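Succinyl-CoA ligase (ADP-forming) subunit alpha (Methanosaeta concilii, PDB 6HXI) binds coenzyme A and joins a CoA-ligase region to a citrate synthase-like C-terminal region, probably as an enzyme subunit, in an assembly with citrate lyase subunit 1. Local coordinates at residues P254-W258 against A299-F305; I188-S193 against Y308-R313; L407-I411 against R501-L505. The contacts are given in a common frame with arbitrary orientation. Residues are numbered along the deposited sequence.

Interaction 1 (P254-W258 against A299-F305); sequences PLVAW and AYVPRSF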
loop_
_atom_site.group_PDB
_atom_site.type_symbol
_atom_site.label_atom_id
_atom_site.label_comp_id
_atom_site.label_asym_id
_atom_site.label_seq_id
_atom_site.Cartn_x
_atom_site.Cartn_y
_atom_site.Cartn_z
ATOM N N PRO B 254 34.012 -32.505 -59.184
ATOM C CA PRO B 254 34.738 -31.276 -59.563
ATOM C C PRO B 254 34.773 -30.264 -58.416
ATOM O O PRO B 254 33.755 -30.024 -57.773
ATOM C CB PRO B 254 34.006 -30.789 -60.816
ATOM C CG PRO B 254 32.659 -31.385 -60.729
ATOM C CD PRO B 254 32.772 -32.670 -59.977
ATOM N N LEU B 255 35.976 -29.747 -58.109
ATOM C CA LEU B 255 36.246 -28.810 -57.021
ATOM C C LEU B 255 36.689 -27.420 -57.501
ATOM O O LEU B 255 37.740 -27.300 -58.133
ATOM C CB LEU B 255 37.314 -29.407 -56.076
ATOM C CG LEU B 255 37.563 -28.635 -54.768
ATOM C CD1 LEU B 255 37.293 -29.496 -53.574
ATOM C CD2 LEU B 255 38.972 -28.080 -54.715
ATOM N N VAL B 256 35.909 -26.372 -57.162
ATOM C CA VAL B 256 36.240 -24.969 -57.461
ATOM C C VAL B 256 37.034 -24.491 -56.255
ATOM O O VAL B 256 36.628 -24.743 -55.121
ATOM C CB VAL B 256 35.000 -24.070 -57.734
ATOM C CG1 VAL B 256 35.413 -22.628 -58.009
ATOM C CG2 VAL B 256 34.160 -24.612 -58.894
ATOM N N ALA B 257 38.179 -23.846 -56.478
ATOM C CA ALA B 257 39.000 -23.398 -55.358
ATOM C C ALA B 257 39.638 -22.034 -55.557
ATOM O O ALA B 257 40.162 -21.743 -56.624
ATOM C CB ALA B 257 40.074 -24.428 -55.070
ATOM N N TRP B 258 39.615 -21.206 -54.504
ATOM C CA TRP B 258 40.272 -19.904 -54.506
ATOM C C TRP B 258 40.845 -19.589 -53.133
ATOM O O TRP B 258 40.167 -19.782 -52.126
ATOM C CB TRP B 258 39.379 -18.764 -55.035
ATOM C CG TRP B 258 40.099 -17.440 -55.055
ATOM C CD1 TRP B 258 39.927 -16.398 -54.187
ATOM C CD2 TRP B 258 41.205 -17.082 -55.897
ATOM N NE1 TRP B 258 40.825 -15.395 -54.467
ATOM C CE2 TRP B 258 41.623 -15.788 -55.511
ATOM C CE3 TRP B 258 41.875 -17.724 -56.951
ATOM C CZ2 TRP B 258 42.672 -15.119 -56.152
ATOM C CZ3 TRP B 258 42.921 -17.066 -57.578
ATOM C CH2 TRP B 258 43.304 -15.776 -57.187
ATOM N N ALA B 299 42.074 -28.799 -59.641
ATOM C CA ALA B 299 40.927 -28.012 -59.190
ATOM C C ALA B 299 40.619 -26.919 -60.237
ATOM O O ALA B 299 41.482 -26.575 -61.048
ATOM C CB ALA B 299 41.226 -27.366 -57.837
ATOM N N TYR B 300 39.394 -26.373 -60.207
ATOM C CA TYR B 300 38.976 -25.282 -61.084
ATOM C C TYR B 300 39.277 -23.986 -60.315
ATOM O O TYR B 300 38.619 -23.677 -59.311
ATOM C CB TYR B 300 37.491 -25.437 -61.450
ATOM C CG TYR B 300 37.226 -26.672 -62.281
ATOM C CD1 TYR B 300 37.044 -27.916 -61.680
ATOM C CD2 TYR B 300 37.184 -26.606 -63.670
ATOM C CE1 TYR B 300 36.845 -29.068 -62.445
ATOM C CE2 TYR B 300 36.941 -27.742 -64.443
ATOM C CZ TYR B 300 36.789 -28.975 -63.827
ATOM O OH TYR B 300 36.559 -30.103 -64.579
ATOM N N VAL B 301 40.365 -23.301 -60.708
ATOM C CA VAL B 301 40.844 -22.096 -60.014
ATOM C C VAL B 301 40.608 -20.828 -60.853
ATOM O O VAL B 301 41.134 -20.756 -61.960
ATOM C CB VAL B 301 42.329 -22.251 -59.567
ATOM C CG1 VAL B 301 42.800 -21.045 -58.752
ATOM C CG2 VAL B 301 42.543 -23.543 -58.780
ATOM N N PRO B 302 39.857 -19.813 -60.361
ATOM C CA PRO B 302 39.667 -18.585 -61.159
ATOM C C PRO B 302 40.926 -17.702 -61.221
ATOM O O PRO B 302 41.906 -17.992 -60.533
ATOM C CB PRO B 302 38.514 -17.878 -60.428
ATOM C CG PRO B 302 38.644 -18.301 -59.032
ATOM C CD PRO B 302 39.157 -19.717 -59.065
ATOM N N ARG B 303 40.895 -16.630 -62.037
ATOM C CA ARG B 303 41.999 -15.664 -62.208
ATOM C C ARG B 303 42.123 -14.784 -60.941
ATOM O O ARG B 303 43.230 -14.430 -60.533
ATOM C CB ARG B 303 41.739 -14.800 -63.468
ATOM C CG ARG B 303 42.958 -14.095 -64.098
ATOM C CD ARG B 303 43.210 -12.673 -63.589
ATOM N NE ARG B 303 41.976 -11.914 -63.356
ATOM C CZ ARG B 303 41.885 -10.830 -62.588
ATOM N NH1 ARG B 303 42.962 -10.352 -61.973
ATOM N NH2 ARG B 303 40.719 -10.223 -62.422
ATOM N N SER B 304 40.981 -14.446 -60.331
ATOM C CA SER B 304 40.853 -13.655 -59.085
ATOM C C SER B 304 39.507 -13.973 -58.426
ATOM O O SER B 304 38.728 -14.754 -58.985
ATOM C CB SER B 304 40.967 -12.155 -59.369
ATOM O OG SER B 304 39.771 -11.584 -59.875
ATOM N N PHE B 305 39.216 -13.364 -57.251
ATOM C CA PHE B 305 37.918 -13.576 -56.601
ATOM C C PHE B 305 36.715 -13.106 -57.480
ATOM O O PHE B 305 35.634 -13.701 -57.413
ATOM C CB PHE B 305 37.863 -12.973 -55.189
ATOM C CG PHE B 305 36.558 -13.284 -54.495
ATOM C CD1 PHE B 305 36.323 -14.544 -53.955
ATOM C CD2 PHE B 305 35.536 -12.345 -54.453
ATOM C CE1 PHE B 305 35.097 -14.848 -53.361
ATOM C CE2 PHE B 305 34.302 -12.653 -53.872
ATOM C CZ PHE B 305 34.089 -13.903 -53.333
#

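Interaction 2 (I188-S193 against Y308-R313); sequences IISRNS and YGEMVR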
loop_
_atom_site.group_PDB
_atom_site.type_symbol
_atom_site.label_atom_id
_atom_site.label_comp_id
_atom_site.label_asym_id
_atom_site.label_seq_id
_atom_site.Cartn_x
_atom_site.Cartn_y
_atom_site.Cartn_z
ATOM N N ILE B 188 26.727 -15.710 -54.429
ATOM C CA ILE B 188 27.479 -15.980 -55.656
ATOM C C ILE B 188 26.969 -17.283 -56.290
ATOM O O ILE B 188 26.515 -17.267 -57.435
ATOM C CB ILE B 188 29.024 -16.033 -55.375
ATOM C CG1 ILE B 188 29.617 -14.675 -54.855
ATOM C CG2 ILE B 188 29.815 -16.556 -56.581
ATOM C CD1 ILE B 188 29.698 -13.504 -55.818
ATOM N N ILE B 189 27.007 -18.391 -55.520
ATOM C CA ILE B 189 26.634 -19.763 -55.914
ATOM C C ILE B 189 25.155 -19.881 -56.370
ATOM O O ILE B 189 24.897 -20.530 -57.390
ATOM C CB ILE B 189 27.021 -20.760 -54.779
ATOM C CG1 ILE B 189 28.565 -20.911 -54.713
ATOM C CG2 ILE B 189 26.334 -22.117 -54.932
ATOM C CD1 ILE B 189 29.142 -21.279 -53.364
ATOM N N SER B 190 24.209 -19.252 -55.654
ATOM C CA SER B 190 22.787 -19.276 -56.020
ATOM C C SER B 190 22.534 -18.625 -57.391
ATOM O O SER B 190 21.576 -18.995 -58.087
ATOM C CB SER B 190 21.944 -18.567 -54.970
ATOM O OG SER B 190 22.141 -17.165 -55.019
ATOM N N ARG B 191 23.375 -17.649 -57.757
ATOM C CA ARG B 191 23.265 -16.916 -59.022
ATOM C C ARG B 191 23.951 -17.641 -60.192
ATOM O O ARG B 191 23.680 -17.333 -61.352
ATOM C CB ARG B 191 23.864 -15.508 -58.869
ATOM C CG ARG B 191 23.033 -14.541 -58.052
ATOM C CD ARG B 191 23.696 -13.189 -58.045
ATOM N NE ARG B 191 22.884 -12.194 -57.350
ATOM C CZ ARG B 191 23.181 -10.900 -57.269
ATOM N NH1 ARG B 191 22.381 -10.069 -56.612
ATOM N NH2 ARG B 191 24.282 -10.426 -57.845
ATOM N N ASN B 192 24.853 -18.578 -59.889
ATOM C CA ASN B 192 25.647 -19.268 -60.894
ATOM C C ASN B 192 25.481 -20.802 -60.911
ATOM O O ASN B 192 26.204 -21.489 -61.633
ATOM C CB ASN B 192 27.119 -18.863 -60.720
ATOM C CG ASN B 192 27.399 -17.417 -61.094
ATOM O OD1 ASN B 192 27.502 -17.057 -62.272
ATOM N ND2 ASN B 192 27.561 -16.561 -60.103
ATOM N N SER B 193 24.509 -21.331 -60.162
ATOM C CA SER B 193 24.191 -22.765 -60.102
ATOM C C SER B 193 22.791 -22.955 -59.512
ATOM O O SER B 193 22.038 -21.977 -59.418
ATOM C CB SER B 193 25.231 -23.516 -59.268
ATOM O OG SER B 193 25.137 -23.210 -57.891
ATOM N N TYR B 308 35.010 -15.910 -59.421
ATOM C CA TYR B 308 34.672 -17.130 -58.650
ATOM C C TYR B 308 33.345 -17.721 -59.171
ATOM O O TYR B 308 33.306 -18.891 -59.554
ATOM C CB TYR B 308 34.592 -16.871 -57.115
ATOM C CG TYR B 308 34.593 -18.136 -56.276
ATOM C CD1 TYR B 308 33.407 -18.811 -55.989
ATOM C CD2 TYR B 308 35.781 -18.677 -55.794
ATOM C CE1 TYR B 308 33.403 -19.984 -55.236
ATOM C CE2 TYR B 308 35.790 -19.847 -55.030
ATOM C CZ TYR B 308 34.598 -20.493 -54.752
ATOM O OH TYR B 308 34.614 -21.641 -54.004
ATOM N N GLY B 309 32.286 -16.906 -59.184
ATOM C CA GLY B 309 30.958 -17.296 -59.652
ATOM C C GLY B 309 30.971 -17.812 -61.072
ATOM O O GLY B 309 30.279 -18.784 -61.388
ATOM N N GLU B 310 31.788 -17.196 -61.930
ATOM C CA GLU B 310 31.890 -17.650 -63.314
ATOM C C GLU B 310 32.435 -19.091 -63.383
ATOM O O GLU B 310 31.865 -19.918 -64.095
ATOM C CB GLU B 310 32.662 -16.653 -64.188
ATOM C CG GLU B 310 32.778 -17.051 -65.663
ATOM C CD GLU B 310 31.553 -17.634 -66.360
ATOM O OE1 GLU B 310 31.732 -18.603 -67.135
ATOM O OE2 GLU B 310 30.424 -17.131 -66.142
ATOM N N MET B 311 33.471 -19.408 -62.578
ATOM C CA MET B 311 34.032 -20.760 -62.491
ATOM C C MET B 311 32.945 -21.736 -61.967
ATOM O O MET B 311 32.804 -22.841 -62.492
ATOM C CB MET B 311 35.286 -20.763 -61.601
ATOM C CG MET B 311 36.110 -22.026 -61.703
ATOM S SD MET B 311 36.612 -22.486 -63.383
ATOM C CE MET B 311 37.713 -21.119 -63.798
ATOM N N VAL B 312 32.137 -21.284 -60.984
ATOM C CA VAL B 312 31.003 -22.053 -60.443
ATOM C C VAL B 312 30.015 -22.348 -61.601
ATOM O O VAL B 312 29.625 -23.497 -61.781
ATOM C CB VAL B 312 30.332 -21.334 -59.223
ATOM C CG1 VAL B 312 28.948 -21.894 -58.913
ATOM C CG2 VAL B 312 31.221 -21.410 -57.992
ATOM N N ARG B 313 29.664 -21.309 -62.396
ATOM C CA ARG B 313 28.763 -21.381 -63.554
ATOM C C ARG B 313 29.266 -22.380 -64.589
ATOM O O ARG B 313 28.468 -23.153 -65.118
ATOM C CB ARG B 313 28.582 -19.991 -64.195
ATOM C CG ARG B 313 27.475 -19.894 -65.234
ATOM C CD ARG B 313 27.082 -18.445 -65.427
ATOM N NE ARG B 313 25.951 -18.282 -66.339
ATOM C CZ ARG B 313 25.000 -17.360 -66.204
ATOM N NH1 ARG B 313 25.018 -16.522 -65.172
ATOM N NH2 ARG B 313 24.020 -17.273 -67.095
#

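Interaction 3 (L407-I411 against R501-L505); sequences LVIQI and RVQLL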
loop_
_atom_site.group_PDB
_atom_site.type_symbol
_atom_site.label_atom_id
_atom_site.label_comp_id
_atom_site.label_asym_id
_atom_site.label_seq_id
_atom_site.Cartn_x
_atom_site.Cartn_y
_atom_site.Cartn_z
ATOM N N LEU B 407 12.718 23.066 4.590
ATOM C CA LEU B 407 12.404 23.344 5.995
ATOM C C LEU B 407 11.152 22.566 6.424
ATOM O O LEU B 407 11.158 21.985 7.490
ATOM C CB LEU B 407 12.219 24.851 6.174
ATOM C CG LEU B 407 11.885 25.461 7.546
ATOM C CD1 LEU B 407 13.004 25.171 8.580
ATOM C CD2 LEU B 407 11.778 27.028 7.407
ATOM N N VAL B 408 10.092 22.585 5.609
ATOM C CA VAL B 408 8.827 21.895 5.854
ATOM C C VAL B 408 9.091 20.375 6.009
ATOM O O VAL B 408 8.601 19.791 6.962
ATOM C CB VAL B 408 7.794 22.190 4.737
ATOM C CG1 VAL B 408 6.611 21.200 4.805
ATOM C CG2 VAL B 408 7.330 23.634 4.817
ATOM N N ILE B 409 9.900 19.770 5.094
ATOM C CA ILE B 409 10.280 18.358 5.147
ATOM C C ILE B 409 10.919 17.997 6.478
ATOM O O ILE B 409 10.541 16.997 7.064
ATOM C CB ILE B 409 11.162 17.977 3.934
ATOM C CG1 ILE B 409 10.365 18.038 2.670
ATOM C CG2 ILE B 409 11.809 16.592 4.081
ATOM C CD1 ILE B 409 11.264 17.908 1.346
ATOM N N GLN B 410 11.859 18.833 6.993
ATOM C CA GLN B 410 12.512 18.629 8.299
ATOM C C GLN B 410 11.550 18.752 9.444
ATOM O O GLN B 410 11.571 17.958 10.379
ATOM C CB GLN B 410 13.653 19.624 8.464
ATOM C CG GLN B 410 14.743 19.362 7.433
ATOM C CD GLN B 410 15.765 20.469 7.489
ATOM O OE1 GLN B 410 16.498 20.600 8.434
ATOM N NE2 GLN B 410 15.814 21.289 6.482
ATOM N N ILE B 411 10.662 19.739 9.357
ATOM C CA ILE B 411 9.661 19.996 10.414
ATOM C C ILE B 411 8.639 18.890 10.515
ATOM O O ILE B 411 8.227 18.546 11.620
ATOM C CB ILE B 411 9.044 21.401 10.179
ATOM C CG1 ILE B 411 10.115 22.445 10.658
ATOM C CG2 ILE B 411 7.654 21.583 10.896
ATOM C CD1 ILE B 411 9.868 23.865 10.416
ATOM N N ARG B 501 7.636 24.500 16.007
ATOM C CA ARG B 501 7.516 24.133 14.591
ATOM C C ARG B 501 6.888 25.273 13.790
ATOM O O ARG B 501 7.365 25.574 12.693
ATOM C CB ARG B 501 6.685 22.855 14.410
ATOM C CG ARG B 501 7.189 21.618 15.154
ATOM C CD ARG B 501 6.538 20.321 14.659
ATOM N NE ARG B 501 5.201 20.070 15.217
ATOM C CZ ARG B 501 4.314 19.229 14.678
ATOM N NH1 ARG B 501 4.608 18.560 13.565
ATOM N NH2 ARG B 501 3.117 19.077 15.228
ATOM N N VAL B 502 5.851 25.926 14.363
ATOM C CA VAL B 502 5.085 27.048 13.805
ATOM C C VAL B 502 5.936 28.257 13.766
ATOM O O VAL B 502 5.960 28.955 12.758
ATOM C CB VAL B 502 3.778 27.325 14.620
ATOM C CG1 VAL B 502 3.119 28.648 14.236
ATOM C CG2 VAL B 502 2.786 26.179 14.516
ATOM N N GLN B 503 6.597 28.557 14.876
ATOM C CA GLN B 503 7.381 29.774 14.985
ATOM C C GLN B 503 8.570 29.766 14.053
ATOM O O GLN B 503 8.847 30.788 13.438
ATOM C CB GLN B 503 7.770 30.078 16.441
ATOM C CG GLN B 503 8.033 31.570 16.744
ATOM C CD GLN B 503 7.030 32.554 16.159
ATOM O OE1 GLN B 503 5.865 32.660 16.598
ATOM N NE2 GLN B 503 7.484 33.311 15.159
ATOM N N LEU B 504 9.209 28.599 13.888
ATOM C CA LEU B 504 10.319 28.417 12.950
ATOM C C LEU B 504 9.863 28.725 11.502
ATOM O O LEU B 504 10.551 29.448 10.800
ATOM C CB LEU B 504 10.884 26.987 13.060
ATOM C CG LEU B 504 11.786 26.753 14.289
ATOM C CD1 LEU B 504 11.582 25.334 14.893
ATOM C CD2 LEU B 504 13.252 27.033 13.958
ATOM N N LEU B 505 8.662 28.248 11.116
ATOM C CA LEU B 505 8.049 28.447 9.789
ATOM C C LEU B 505 7.637 29.874 9.547
ATOM O O LEU B 505 7.982 30.451 8.519
ATOM C CB LEU B 505 6.868 27.494 9.575
ATOM C CG LEU B 505 7.170 26.031 9.382
ATOM C CD1 LEU B 505 5.939 25.200 9.576
ATOM C CD2 LEU B 505 7.785 25.748 8.008
#

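Interaction 1 (P254-W258 against A299-F305)
A loop can continue a sheet beyond its outermost strand without becoming a full strand itself. At Ala299 the loop draws level with Leu255, and Ala299 CB lies 3.9 Å from Leu255 CD2. Tyr300 forms the single parallel bridge, opposite Val256: Tyr300 N donates to Leu255 O at 2.8 Å, and Ala257 N donates to Tyr300 O at 2.9 Å. The Tyr300 ring meets Pro254, with CE1 3.7 Å from Pro254 CB. Val301 keeps to the strand for one more step, its CG1 reaching Ala257 O at 3.5 Å and Trp258 CE3 at 3.9 Å. Pro302, lacking an amide hydrogen, instead sets its CD 3.3 Å from Ala257 O. From here the loop bends round the Trp258 indole. Ser304 makes a CH-pi contact, its CA 4.0 Å from the centroid of the six-membered ring of Trp258, and Phe305 CB comes to 3.9 Å from Trp258 NE1, a buried nitrogen without a hydrogen-bond partner. On its other edge, strand 255-260 pairs with strand 227-233. The loop links helix 287-297, where Phe294 touches Ala257 and Val301, to helix 308-322, where Tyr308 meets Trp258 and Met311 meets Tyr300.

Interaction 2 (I188-S193 against Y308-R313)
This is a close helix-to-helix contact in the layered alpha/beta domain of the CoA-ligase region, a flavodoxin-like arrangement as in succinyl-CoA synthetases, and it joins two helices that cover the same face of the largely parallel sheet. The end of helix 179-192 meets the start of helix 308-322. Over these short segments the axes approach to 8.6 Å and cross at -41°, both running in broadly the same direction. Phe174 on strand 172-176 is touched by Ile189 from one helix and by Tyr308 from the other, which places both on one face.

The contact illustrates how a glycine permits close helix packing. Ile188 CG2 lies 3.4 Å from Gly309 CA, and a CB at Gly309 would clash with Asn192 ND2 and sit tightly against Ile188 CG2. Asn192 is the knob: its side chain enters a hole formed by Gly309, Glu310, Val312 and Arg313, with CB 4.0 Å from Val312 CG1. Its amide is turned back on its own helix, ND2 donating to Ile188 O at 3.0 Å, so ND2 finds a partner within its own helix, although no hydrogen bond crosses the interface. Nearer the sheet the packing is apolar, Ile189 CG1 standing 4.2 Å from Val312 CG2. Toward solvent, the aliphatic part of Arg313 passes Asn192, its CD 3.5 Å from Asn192 OD1. The backbones come together as well: Arg313 CA points its hydrogen at Asn192 O, 3.2 Å away.

Interaction 3 (L407-I411 against R501-L505)
When two helix axes stand well apart, side-chain conformation can determine which atoms meet between them. Here the antiparallel segments 407-411 and 501-505, inclined at 173°, approach no closer than 10.9 Å between axes. Ile411 does most of the bridging. With chi1 m and chi2 t its chain is extended, carrying CD1 to 3.6 Å from Leu505 CG, 3.8 Å from Arg501 O and 4.2 Å from Leu504 CB, while Ile411 CG2 rests 3.9 Å from Arg501 CB. Leu505 starts sideways from its helix, but its m,t rotamer swings the tip across, so that Leu505 CD2 meets Val408 CG2 at 3.9 Å and Leu407 CG at 4.1 Å. Leu407, t,p, points its CB at the partner helix. The aliphatic part of Arg501 borders Ile411.

No hydrogen bond crosses this apolar interface. Val540 of helix 540-555 touches Ile411 and Arg501, and Leu378 of the second subunit, another copy of this protein, packs on Leu407 and Ile411. Such antiparallel packing of helices through their apolar faces, beside a subunit boundary, is consistent with the mainly helical, dimeric fold of the citrate synthase family.

Overall arrangement
Neighbouring contacts can share one framework while a third belongs to another domain entirely. Interactions 1 and 2 have centres about 11 Å apart and touch directly, Met311 SD lying 3.6 Å from Tyr300 CB and Tyr308 CD2 3.7 Å from Trp258 CB. Along the chain, interaction 1 is nested within the loop that interaction 2 closes, and because loop 299-305 leads into helix 308-322, both meet the sheet containing strands 227-233 and 255-260 in turn. Interaction 3 follows in series, on the opposite side of the chain's centre, its centre about 88 Å from interaction 1 and about 84 Å from interaction 2. The chain thus carries an alpha/beta part and a helical part, each with its own packing.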